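Local coordinates for protein leucyl-trna synthetase (Plasmodium knowlesi, PDB 5FOF) that probably hydrolyses wrongly charged tRNA(Leu), being the editing domain of a cytosolic enzyme that attaches leucine to its tRNA at the expense of ATP, at residues V40-Y43 against K44-Y47; M126-D129 against E130-S134; S145-N148 against L149-G153; A223-Q226 against D227-K231. All coordinates share one frame; numbering follows the deposited sequence.

Interaction 1. Residues V40-Y43 against K44-Y47; sequences VHDY and KEFY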
loop_
_atom_site.group_PDB
_atom_site.type_symbol
_atom_site.label_atom_id
_atom_site.label_comp_id
_atom_site.label_asym_id
_atom_site.label_seq_id
_atom_site.Cartn_x
_atom_site.Cartn_y
_atom_site.Cartn_z
ATOM N N VAL A 40 8.625 5.943 -4.312
ATOM C CA VAL A 40 9.756 5.284 -4.930
ATOM C C VAL A 40 10.992 6.147 -4.644
ATOM O O VAL A 40 10.950 7.373 -4.782
ATOM C CB VAL A 40 9.544 5.158 -6.443
ATOM C CG1 VAL A 40 10.777 4.547 -7.099
ATOM C CG2 VAL A 40 8.315 4.314 -6.730
ATOM N N HIS A 41 12.082 5.510 -4.242
ATOM C CA HIS A 41 13.287 6.240 -3.855
ATOM C C HIS A 41 14.033 6.863 -5.038
ATOM O O HIS A 41 14.474 8.009 -4.951
ATOM C CB HIS A 41 14.238 5.339 -3.057
ATOM C CG HIS A 41 15.356 6.087 -2.397
ATOM N ND1 HIS A 41 15.145 6.990 -1.373
ATOM C CD2 HIS A 41 16.690 6.082 -2.629
ATOM C CE1 HIS A 41 16.303 7.504 -1.001
ATOM N NE2 HIS A 41 17.256 6.968 -1.744
ATOM N N ASP A 42 14.166 6.108 -6.128
ATOM C CA ASP A 42 14.923 6.531 -7.303
ATOM C C ASP A 42 14.100 6.330 -8.570
ATOM O O ASP A 42 13.906 5.204 -9.035
ATOM C CB ASP A 42 16.228 5.732 -7.372
ATOM C CG ASP A 42 17.175 6.187 -8.498
ATOM O OD1 ASP A 42 16.879 7.149 -9.251
ATOM O OD2 ASP A 42 18.244 5.543 -8.616
ATOM N N TYR A 43 13.639 7.441 -9.130
ATOM C CA TYR A 43 12.844 7.443 -10.352
ATOM C C TYR A 43 13.507 6.741 -11.553
ATOM O O TYR A 43 12.812 6.338 -12.478
ATOM C CB TYR A 43 12.439 8.884 -10.723
ATOM C CG TYR A 43 13.579 9.782 -11.177
ATOM C CD1 TYR A 43 13.931 9.866 -12.528
ATOM C CD2 TYR A 43 14.295 10.564 -10.259
ATOM C CE1 TYR A 43 14.971 10.690 -12.955
ATOM C CE2 TYR A 43 15.336 11.391 -10.669
ATOM C CZ TYR A 43 15.675 11.454 -12.019
ATOM O OH TYR A 43 16.712 12.272 -12.436
ATOM N N LYS A 44 14.837 6.630 -11.546
ATOM C CA LYS A 44 15.565 5.909 -12.582
ATOM C C LYS A 44 15.369 4.412 -12.447
ATOM O O LYS A 44 15.148 3.739 -13.440
ATOM C CB LYS A 44 17.063 6.237 -12.545
ATOM C CG LYS A 44 17.369 7.676 -12.909
ATOM C CD LYS A 44 18.860 7.958 -12.996
ATOM C CE LYS A 44 19.089 9.413 -13.397
ATOM N NZ LYS A 44 20.499 9.718 -13.780
ATOM N N GLU A 45 15.454 3.886 -11.234
ATOM C CA GLU A 45 15.104 2.481 -11.000
ATOM C C GLU A 45 13.663 2.159 -11.441
ATOM O O GLU A 45 13.421 1.093 -11.999
ATOM C CB GLU A 45 15.377 2.062 -9.549
ATOM C CG GLU A 45 16.867 1.822 -9.287
ATOM C CD GLU A 45 17.267 1.780 -7.815
ATOM O OE1 GLU A 45 16.645 2.482 -6.971
ATOM O OE2 GLU A 45 18.244 1.046 -7.506
ATOM N N PHE A 46 12.728 3.090 -11.257
ATOM C CA PHE A 46 11.376 2.886 -11.774
ATOM C C PHE A 46 11.344 3.039 -13.293
ATOM O O PHE A 46 10.668 2.270 -13.985
ATOM C CB PHE A 46 10.357 3.821 -11.123
ATOM C CG PHE A 46 8.955 3.602 -11.621
ATOM C CD1 PHE A 46 8.201 2.515 -11.173
ATOM C CD2 PHE A 46 8.402 4.437 -12.577
ATOM C CE1 PHE A 46 6.916 2.290 -11.641
ATOM C CE2 PHE A 46 7.112 4.211 -13.055
ATOM C CZ PHE A 46 6.372 3.139 -12.585
ATOM N N TYR A 47 12.070 4.032 -13.812
ATOM C CA TYR A 47 12.139 4.254 -15.261
ATOM C C TYR A 47 12.738 3.062 -16.008
ATOM O O TYR A 47 12.281 2.737 -17.101
ATOM C CB TYR A 47 12.914 5.521 -15.611
ATOM C CG TYR A 47 12.796 5.861 -17.071
ATOM C CD1 TYR A 47 11.567 6.160 -17.623
ATOM C CD2 TYR A 47 13.907 5.850 -17.913
ATOM C CE1 TYR A 47 11.429 6.469 -18.969
ATOM C CE2 TYR A 47 13.779 6.157 -19.265
ATOM C CZ TYR A 47 12.536 6.458 -19.788
ATOM O OH TYR A 47 12.377 6.748 -21.124
HETATM O O HOH W 1 13.781 3.411 -5.910
#
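The Tyr43 ring carries the aliphatic chain of Lys44 over one face: Lys44 CG sits 4.2 Å from the ring centroid of Tyr43, 25° off the normal, a CH-pi contact made where helix 43-55 starts right after strand 33-40, with Asp42 as its N-cap. The two side chains run side by side and point the same way, which brings Lys44 CE up to the phenol oxygen of Tyr43. Tyr43 holds its CG between its own backbone N and carbonyl carbon (chi1 69°), and this folds the ring back beside Lys44, with Tyr43 CG 3.4 Å from Lys44 N. The other flat groups are the carboxylates of Asp42 and Glu45, whose planes are 48° apart, with Asp42 OD2 and Glu45 OE1 separated by 3.8 Å. Two like charges so close would probably disfavour each other, though the positive end of the helix dipole should ease this. Asp42 OD1 caps the helix by accepting from Lys44 N at 3.1 Å, the donor coming from above the carboxylate plane. The first helical turns close with Phe46 N on Asp42 O and Tyr47 N on Tyr43 O. On the inner side, Val40 CG1 meets Phe46 CB at 4.1 Å, the two side chains crossing at about a right angle; Ile77 of strand 76-83 lies against both, and the Phe46 ring makes an edge-to-face pair with Phe72. A water bridges the turn, accepting from Asp42 N at 2.7 Å and donating to Glu45 OE1 at 3.2 Å.

Interaction 2. Residues M126-D129 against E130-S134; sequences MTRD and EIIDS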
loop_
_atom_site.group_PDB
_atom_site.type_symbol
_atom_site.label_atom_id
_atom_site.label_comp_id
_atom_site.label_asym_id
_atom_site.label_seq_id
_atom_site.Cartn_x
_atom_site.Cartn_y
_atom_site.Cartn_z
ATOM N N MET A 126 -10.385 15.735 -17.711
ATOM C CA MET A 126 -9.239 16.425 -18.277
ATOM C C MET A 126 -8.782 15.761 -19.579
ATOM O O MET A 126 -9.053 14.586 -19.808
ATOM C CB MET A 126 -8.104 16.401 -17.266
ATOM C CG MET A 126 -8.355 17.260 -16.042
ATOM S SD MET A 126 -6.871 17.505 -15.052
ATOM C CE MET A 126 -7.629 18.151 -13.571
ATOM N N THR A 127 -8.108 16.525 -20.437
ATOM C CA THR A 127 -7.440 15.962 -21.619
ATOM C C THR A 127 -6.082 15.383 -21.244
ATOM O O THR A 127 -5.522 15.736 -20.205
ATOM C CB THR A 127 -7.207 17.023 -22.695
ATOM O OG1 THR A 127 -6.485 18.111 -22.115
ATOM C CG2 THR A 127 -8.535 17.510 -23.269
ATOM N N ARG A 128 -5.552 14.514 -22.095
ATOM C CA ARG A 128 -4.207 13.989 -21.888
ATOM C C ARG A 128 -3.229 15.068 -21.410
ATOM O O ARG A 128 -2.586 14.885 -20.374
ATOM C CB ARG A 128 -3.662 13.308 -23.150
ATOM C CG ARG A 128 -2.305 12.635 -22.933
ATOM C CD ARG A 128 -1.876 11.744 -24.086
ATOM N NE ARG A 128 -1.200 10.535 -23.599
ATOM C CZ ARG A 128 0.103 10.421 -23.315
ATOM N NH1 ARG A 128 0.952 11.451 -23.452
ATOM N NH2 ARG A 128 0.568 9.247 -22.879
ATOM N N ASP A 129 -3.138 16.186 -22.143
ATOM C CA ASP A 129 -2.205 17.282 -21.791
ATOM C C ASP A 129 -2.530 17.948 -20.459
ATOM O O ASP A 129 -1.634 18.152 -19.644
ATOM C CB ASP A 129 -2.135 18.352 -22.894
ATOM C CG ASP A 129 -1.380 17.878 -24.141
ATOM O OD1 ASP A 129 -0.478 17.012 -24.028
ATOM O OD2 ASP A 129 -1.689 18.390 -25.241
ATOM N N GLU A 130 -3.799 18.274 -20.233
ATOM C CA GLU A 130 -4.232 18.869 -18.951
ATOM C C GLU A 130 -3.891 17.992 -17.740
ATOM O O GLU A 130 -3.477 18.507 -16.698
ATOM C CB GLU A 130 -5.732 19.128 -18.948
ATOM C CG GLU A 130 -6.185 20.260 -19.856
ATOM C CD GLU A 130 -7.694 20.274 -20.062
ATOM O OE1 GLU A 130 -8.312 19.186 -20.056
ATOM O OE2 GLU A 130 -8.267 21.374 -20.226
ATOM N N ILE A 131 -4.072 16.677 -17.890
ATOM C CA ILE A 131 -3.688 15.700 -16.863
ATOM C C ILE A 131 -2.194 15.782 -16.589
ATOM O O ILE A 131 -1.782 15.852 -15.436
ATOM C CB ILE A 131 -4.046 14.249 -17.268
ATOM C CG1 ILE A 131 -5.560 14.074 -17.297
ATOM C CG2 ILE A 131 -3.426 13.230 -16.306
ATOM C CD1 ILE A 131 -6.021 12.697 -17.723
ATOM N N ILE A 132 -1.393 15.760 -17.651
ATOM C CA ILE A 132 0.065 15.820 -17.519
ATOM C C ILE A 132 0.540 17.108 -16.829
ATOM O O ILE A 132 1.513 17.065 -16.069
ATOM C CB ILE A 132 0.777 15.554 -18.873
ATOM C CG1 ILE A 132 0.582 14.074 -19.237
ATOM C CG2 ILE A 132 2.274 15.878 -18.805
ATOM C CD1 ILE A 132 1.090 13.665 -20.603
ATOM N N ASP A 133 -0.151 18.228 -17.056
ATOM C CA ASP A 133 0.153 19.470 -16.319
ATOM C C ASP A 133 -0.212 19.354 -14.840
ATOM O O ASP A 133 0.655 19.453 -13.975
ATOM C CB ASP A 133 -0.562 20.700 -16.920
ATOM C CG ASP A 133 0.102 21.217 -18.187
ATOM O OD1 ASP A 133 1.282 20.887 -18.451
ATOM O OD2 ASP A 133 -0.567 21.967 -18.926
ATOM N N SER A 134 -1.492 19.122 -14.567
ATOM C CA SER A 134 -2.038 19.259 -13.211
ATOM C C SER A 134 -1.686 18.152 -12.201
ATOM O O SER A 134 -1.955 18.316 -11.006
ATOM C CB SER A 134 -3.562 19.432 -13.288
ATOM O OG SER A 134 -4.143 18.483 -14.163
#
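Thr127 O receives Ile131 N at 2.9 Å, and with Ile132 N on Arg128 O and Asp133 N on Asp129 O the chain passes from the strand residue Met126 into helix 128-134. Thr127 is the N-cap, and with Glu130 it forms a capping box. Thr127 N gives a nearly straight bond (168°) to Glu130 OE1 at 2.7 Å, using the anti lone pair of that oxygen, while Glu130 N returns a longer bond of 3.3 Å to Thr127 OG1. The hydroxyl of Thr127 also donates weakly to Glu130 OE1. With chi1 at 55°, OG1 stands between the backbone N and the carbonyl carbon of Thr127, facing the start of the helix.

Met126 reaches along the flank of the first turns. Its CB packs on Ile131 CG1 at 3.4 Å, and its extended chain carries SD to within 3.0 Å of Ser134 OG. That hydroxyl donates to Glu130 O at 2.6 Å, on the opposite face of the carbonyl from Ser134 N. Ile131 turns to Leu107 and Leu158, joining the helix to strands 102-108 and 157-158. Two backbone NH groups at the start of the helix thus find side-chain acceptors, and the carboxylate of Glu130 there probably interacts favourably with the helix dipole.

Interaction 3. Residues S145-N148 against L149-G153; sequences SLYN and LAYQG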
loop_
_atom_site.group_PDB
_atom_site.type_symbol
_atom_site.label_atom_id
_atom_site.label_comp_id
_atom_site.label_asym_id
_atom_site.label_seq_id
_atom_site.Cartn_x
_atom_site.Cartn_y
_atom_site.Cartn_z
ATOM N N SER A 145 -9.311 -0.329 -7.690
ATOM C CA SER A 145 -9.354 0.977 -7.032
ATOM C C SER A 145 -9.559 2.177 -7.927
ATOM O O SER A 145 -10.041 3.192 -7.475
ATOM C CB SER A 145 -8.065 1.187 -6.255
ATOM O OG SER A 145 -6.969 1.382 -7.130
ATOM N N LEU A 146 -9.206 2.058 -9.196
ATOM C CA LEU A 146 -9.080 3.208 -10.092
ATOM C C LEU A 146 -10.309 4.083 -10.159
ATOM O O LEU A 146 -10.217 5.279 -9.910
ATOM C CB LEU A 146 -8.705 2.760 -11.511
ATOM C CG LEU A 146 -7.240 2.366 -11.743
ATOM C CD1 LEU A 146 -7.102 1.650 -13.084
ATOM C CD2 LEU A 146 -6.311 3.576 -11.682
ATOM N N TYR A 147 -11.450 3.502 -10.510
ATOM C CA TYR A 147 -12.653 4.305 -10.672
ATOM C C TYR A 147 -13.101 4.862 -9.329
ATOM O O TYR A 147 -13.521 6.019 -9.228
ATOM C CB TYR A 147 -13.760 3.559 -11.457
ATOM C CG TYR A 147 -13.612 3.820 -12.944
ATOM C CD1 TYR A 147 -13.759 5.122 -13.446
ATOM C CD2 TYR A 147 -13.276 2.806 -13.838
ATOM C CE1 TYR A 147 -13.597 5.404 -14.786
ATOM C CE2 TYR A 147 -13.106 3.081 -15.198
ATOM C CZ TYR A 147 -13.266 4.385 -15.663
ATOM O OH TYR A 147 -13.116 4.706 -17.000
ATOM N N ASN A 148 -12.927 4.062 -8.286
ATOM C CA ASN A 148 -13.133 4.548 -6.926
ATOM C C ASN A 148 -12.252 5.755 -6.591
ATOM O O ASN A 148 -12.740 6.727 -6.043
ATOM C CB ASN A 148 -12.946 3.408 -5.920
ATOM C CG ASN A 148 -14.112 2.442 -5.930
ATOM O OD1 ASN A 148 -15.262 2.863 -5.970
ATOM N ND2 ASN A 148 -13.824 1.148 -5.890
ATOM N N LEU A 149 -10.971 5.688 -6.945
ATOM C CA LEU A 149 -10.050 6.794 -6.728
ATOM C C LEU A 149 -10.486 8.052 -7.514
ATOM O O LEU A 149 -10.420 9.184 -7.001
ATOM C CB LEU A 149 -8.622 6.387 -7.100
ATOM C CG LEU A 149 -7.897 5.387 -6.197
ATOM C CD1 LEU A 149 -6.552 4.981 -6.803
ATOM C CD2 LEU A 149 -7.672 5.969 -4.825
ATOM N N ALA A 150 -10.943 7.847 -8.750
ATOM C CA ALA A 150 -11.420 8.946 -9.595
ATOM C C ALA A 150 -12.683 9.638 -9.032
ATOM O O ALA A 150 -12.769 10.890 -9.031
ATOM C CB ALA A 150 -11.667 8.445 -11.018
ATOM N N TYR A 151 -13.636 8.826 -8.557
ATOM C CA TYR A 151 -14.841 9.337 -7.896
ATOM C C TYR A 151 -14.597 9.969 -6.516
ATOM O O TYR A 151 -15.418 10.771 -6.063
ATOM C CB TYR A 151 -15.932 8.265 -7.807
ATOM C CG TYR A 151 -16.533 7.914 -9.149
ATOM C CD1 TYR A 151 -17.089 8.896 -9.964
ATOM C CD2 TYR A 151 -16.560 6.600 -9.603
ATOM C CE1 TYR A 151 -17.644 8.579 -11.193
ATOM C CE2 TYR A 151 -17.107 6.276 -10.834
ATOM C CZ TYR A 151 -17.651 7.268 -11.627
ATOM O OH TYR A 151 -18.207 6.954 -12.856
ATOM N N GLN A 152 -13.492 9.620 -5.857
ATOM C CA GLN A 152 -13.084 10.308 -4.622
ATOM C C GLN A 152 -12.062 11.434 -4.867
ATOM O O GLN A 152 -11.442 11.937 -3.924
ATOM C CB GLN A 152 -12.600 9.286 -3.592
ATOM C CG GLN A 152 -13.760 8.428 -3.103
ATOM C CD GLN A 152 -13.328 7.197 -2.339
ATOM O OE1 GLN A 152 -13.589 7.072 -1.136
ATOM N NE2 GLN A 152 -12.668 6.277 -3.026
ATOM N N GLY A 153 -11.899 11.821 -6.136
ATOM C CA GLY A 153 -11.110 12.976 -6.520
ATOM C C GLY A 153 -9.600 12.859 -6.530
ATOM O O GLY A 153 -8.930 13.885 -6.706
#
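A Schellman motif ends helix 143-151: Gly153, with positive phi, is its C-prime residue, Gly153 N bonding Ala150 O and Val154 N bonding Leu149 O. Leading into it, Leu149 N bonds to Ser145 O at 2.7 Å, and Ala150 N and Tyr151 N bond in the same way to Leu146 O and Tyr147 O.

The side chains follow the same four-residue spacing. Leu149 CD1 lies 3.6 Å from Ser145 OG, a hydroxyl that is itself bonded to Ser142 O. Tyr151 lays its ring beside the preceding turn, with CD2 at 3.1 Å from Tyr147 O and CE2 at 4.4 Å from Tyr147 CB. Beyond this contact, the Tyr151 ring makes an edge-to-face pair with Tyr121. Leu146 and Leu149 both rest on Cys141 of strand 137-141, and Leu149 also meets Tyr328 of strand 325-328, so one side of the helix covers part of the mixed sheet.

At the last turn Gln152, its chain extended beyond CG, lies back along its own helix while Gln152 OE1 takes a bond from Ser329 N, tying the helix end to the C-terminal segment. Both donors of Gln152 grip Asn148 O from opposite faces of its carbonyl plane: the backbone N at 3.0 Å, and NE2 at 3.1 Å from high above that plane, although Asn148 O lies close to the amide plane of Gln152.

Interaction 4. Residues A223-Q226 against D227-K231; sequences ACLQ and DIRRK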
loop_
_atom_site.group_PDB
_atom_site.type_symbol
_atom_site.label_atom_id
_atom_site.label_comp_id
_atom_site.label_asym_id
_atom_site.label_seq_id
_atom_site.Cartn_x
_atom_site.Cartn_y
_atom_site.Cartn_z
ATOM N N ALA A 223 4.682 -13.900 8.818
ATOM C CA ALA A 223 4.728 -15.221 8.210
ATOM C C ALA A 223 5.230 -15.144 6.785
ATOM O O ALA A 223 5.916 -16.040 6.324
ATOM C CB ALA A 223 3.339 -15.854 8.230
ATOM N N CYS A 224 4.861 -14.083 6.080
ATOM C CA CYS A 224 5.318 -13.891 4.715
ATOM C C CYS A 224 6.818 -13.605 4.688
ATOM O O CYS A 224 7.529 -14.133 3.835
ATOM C CB CYS A 224 4.549 -12.765 4.048
ATOM S SG CYS A 224 4.865 -12.647 2.287
ATOM N N LEU A 225 7.280 -12.769 5.618
ATOM C CA LEU A 225 8.708 -12.494 5.793
ATOM C C LEU A 225 9.545 -13.735 6.127
ATOM O O LEU A 225 10.631 -13.906 5.577
ATOM C CB LEU A 225 8.942 -11.421 6.868
ATOM C CG LEU A 225 9.185 -9.990 6.380
ATOM C CD1 LEU A 225 9.383 -9.073 7.576
ATOM C CD2 LEU A 225 10.398 -9.914 5.450
ATOM N N GLN A 226 9.040 -14.581 7.026
ATOM C CA GLN A 226 9.722 -15.838 7.413
ATOM C C GLN A 226 9.943 -16.755 6.226
ATOM O O GLN A 226 11.051 -17.230 5.994
ATOM C CB GLN A 226 8.930 -16.583 8.490
ATOM C CG GLN A 226 9.046 -15.969 9.882
ATOM C CD GLN A 226 10.435 -16.095 10.498
ATOM O OE1 GLN A 226 11.275 -16.874 10.041
ATOM N NE2 GLN A 226 10.675 -15.328 11.545
ATOM N N ASP A 227 8.880 -16.990 5.469
ATOM C CA ASP A 227 8.978 -17.762 4.236
ATOM C C ASP A 227 10.037 -17.204 3.303
ATOM O O ASP A 227 10.834 -17.961 2.776
ATOM C CB ASP A 227 7.626 -17.833 3.501
ATOM C CG ASP A 227 6.683 -18.854 4.103
ATOM O OD1 ASP A 227 6.742 -19.091 5.328
ATOM O OD2 ASP A 227 5.867 -19.408 3.338
ATOM N N ILE A 228 10.039 -15.887 3.106
ATOM C CA ILE A 228 10.971 -15.247 2.172
ATOM C C ILE A 228 12.426 -15.367 2.660
ATOM O O ILE A 228 13.319 -15.584 1.866
ATOM C CB ILE A 228 10.582 -13.776 1.903
ATOM C CG1 ILE A 228 9.289 -13.716 1.091
ATOM C CG2 ILE A 228 11.686 -13.036 1.146
ATOM C CD1 ILE A 228 8.607 -12.357 1.086
ATOM N N ARG A 229 12.640 -15.224 3.961
ATOM C CA ARG A 229 13.955 -15.404 4.563
ATOM C C ARG A 229 14.356 -16.878 4.501
ATOM O O ARG A 229 15.424 -17.197 3.993
ATOM C CB ARG A 229 13.976 -14.880 6.011
ATOM C CG ARG A 229 13.890 -13.367 6.112
ATOM C CD ARG A 229 13.588 -12.896 7.530
ATOM N NE ARG A 229 13.408 -11.443 7.585
ATOM C CZ ARG A 229 13.186 -10.736 8.695
ATOM N NH1 ARG A 229 13.116 -11.346 9.878
ATOM N NH2 ARG A 229 13.048 -9.405 8.635
ATOM N N ARG A 230 13.484 -17.770 4.972
ATOM C CA ARG A 230 13.675 -19.227 4.827
ATOM C C ARG A 230 14.085 -19.670 3.407
ATOM O O ARG A 230 14.806 -20.648 3.266
ATOM C CB ARG A 230 12.405 -19.978 5.256
ATOM C CG ARG A 230 12.537 -21.498 5.326
ATOM C CD ARG A 230 11.276 -22.172 5.871
ATOM N NE ARG A 230 10.212 -22.346 4.872
ATOM C CZ ARG A 230 10.196 -23.269 3.899
ATOM N NH1 ARG A 230 11.200 -24.136 3.728
ATOM N NH2 ARG A 230 9.160 -23.323 3.065
ATOM N N LYS A 231 13.634 -18.959 2.371
ATOM C CA LYS A 231 14.049 -19.219 0.985
ATOM C C LYS A 231 14.733 -17.993 0.336
ATOM O O LYS A 231 14.455 -17.665 -0.829
ATOM C CB LYS A 231 12.849 -19.640 0.129
ATOM C CG LYS A 231 11.830 -20.565 0.782
ATOM C CD LYS A 231 10.506 -20.481 0.026
ATOM C CE LYS A 231 9.448 -21.429 0.566
ATOM N NZ LYS A 231 8.258 -21.479 -0.332
#
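Leu225 CD1 lies over one face of the Arg229 guanidinium, 3.8 Å from Arg229 NH2, while its other methyl, CD2, comes to 4.0 Å from Arg229 NE. The two side chains cross obliquely one helical turn apart. Arg229 is extended from CG to NE, and on its way out the aliphatic part runs past the backbone of Leu225, with CG 3.3 Å from Leu225 O. A turn of the helix also joins Cys224 and Ile228: with SG anti to the backbone N (chi1 -171°), the sulfur of Cys224 meets Ile228 CD1 at 3.9 Å. That same methyl sits against Cys224 O. On a further side, Arg230 CB comes close to Gln226 O, the oxygen that takes the bond from Arg230 N at 2.7 Å.

Beneath these side chains lies a regular backbone: Asp227 N, Ile228 N and Arg229 N bond back to Ala223 O, Cys224 O and Leu225 O, the first almost straight at 174°. Farther out, Arg229 NE donates to Leu246 O, which helps to hold the guanidinium in the orientation that Leu225 covers. Leu225 and Ile228 both touch Leu197 of strand 194-198, and Leu225 also meets Tyr94 of strand 94-97. Ala223 and Gln226 turn instead to Tyr268 of helix 263-270, and Asp227 OD2 has a weak bond with the hydroxyl of Ser275. This is the i to i+4 packing of an alpha helix, here helix 219-230 of the editing domain, set between sheet strands and a second helix.

Overall arrangement
The four contacts follow one another along the chain, each local to one helix and the residues at its end: interactions 1 and 2 at the starts of helices 43-55 and 128-134, interactions 3 and 4 in the final turns of helices 143-151 and 219-230. Between centres, interactions 2 and 3 are about 17 Å apart, and both their helices pack on strand 102-108. The centre of interaction 1 is about 22 Å from that of interaction 2 and about 25 Å from that of interaction 3. Interaction 4, its centre about 43 Å from that of interaction 2, lies across the chain's centre. Strands 76-83, 102-108, 137-141 and 194-198 of one mixed sheet thus receive these helix starts and ends, packing the helices onto the editing domain's sheet.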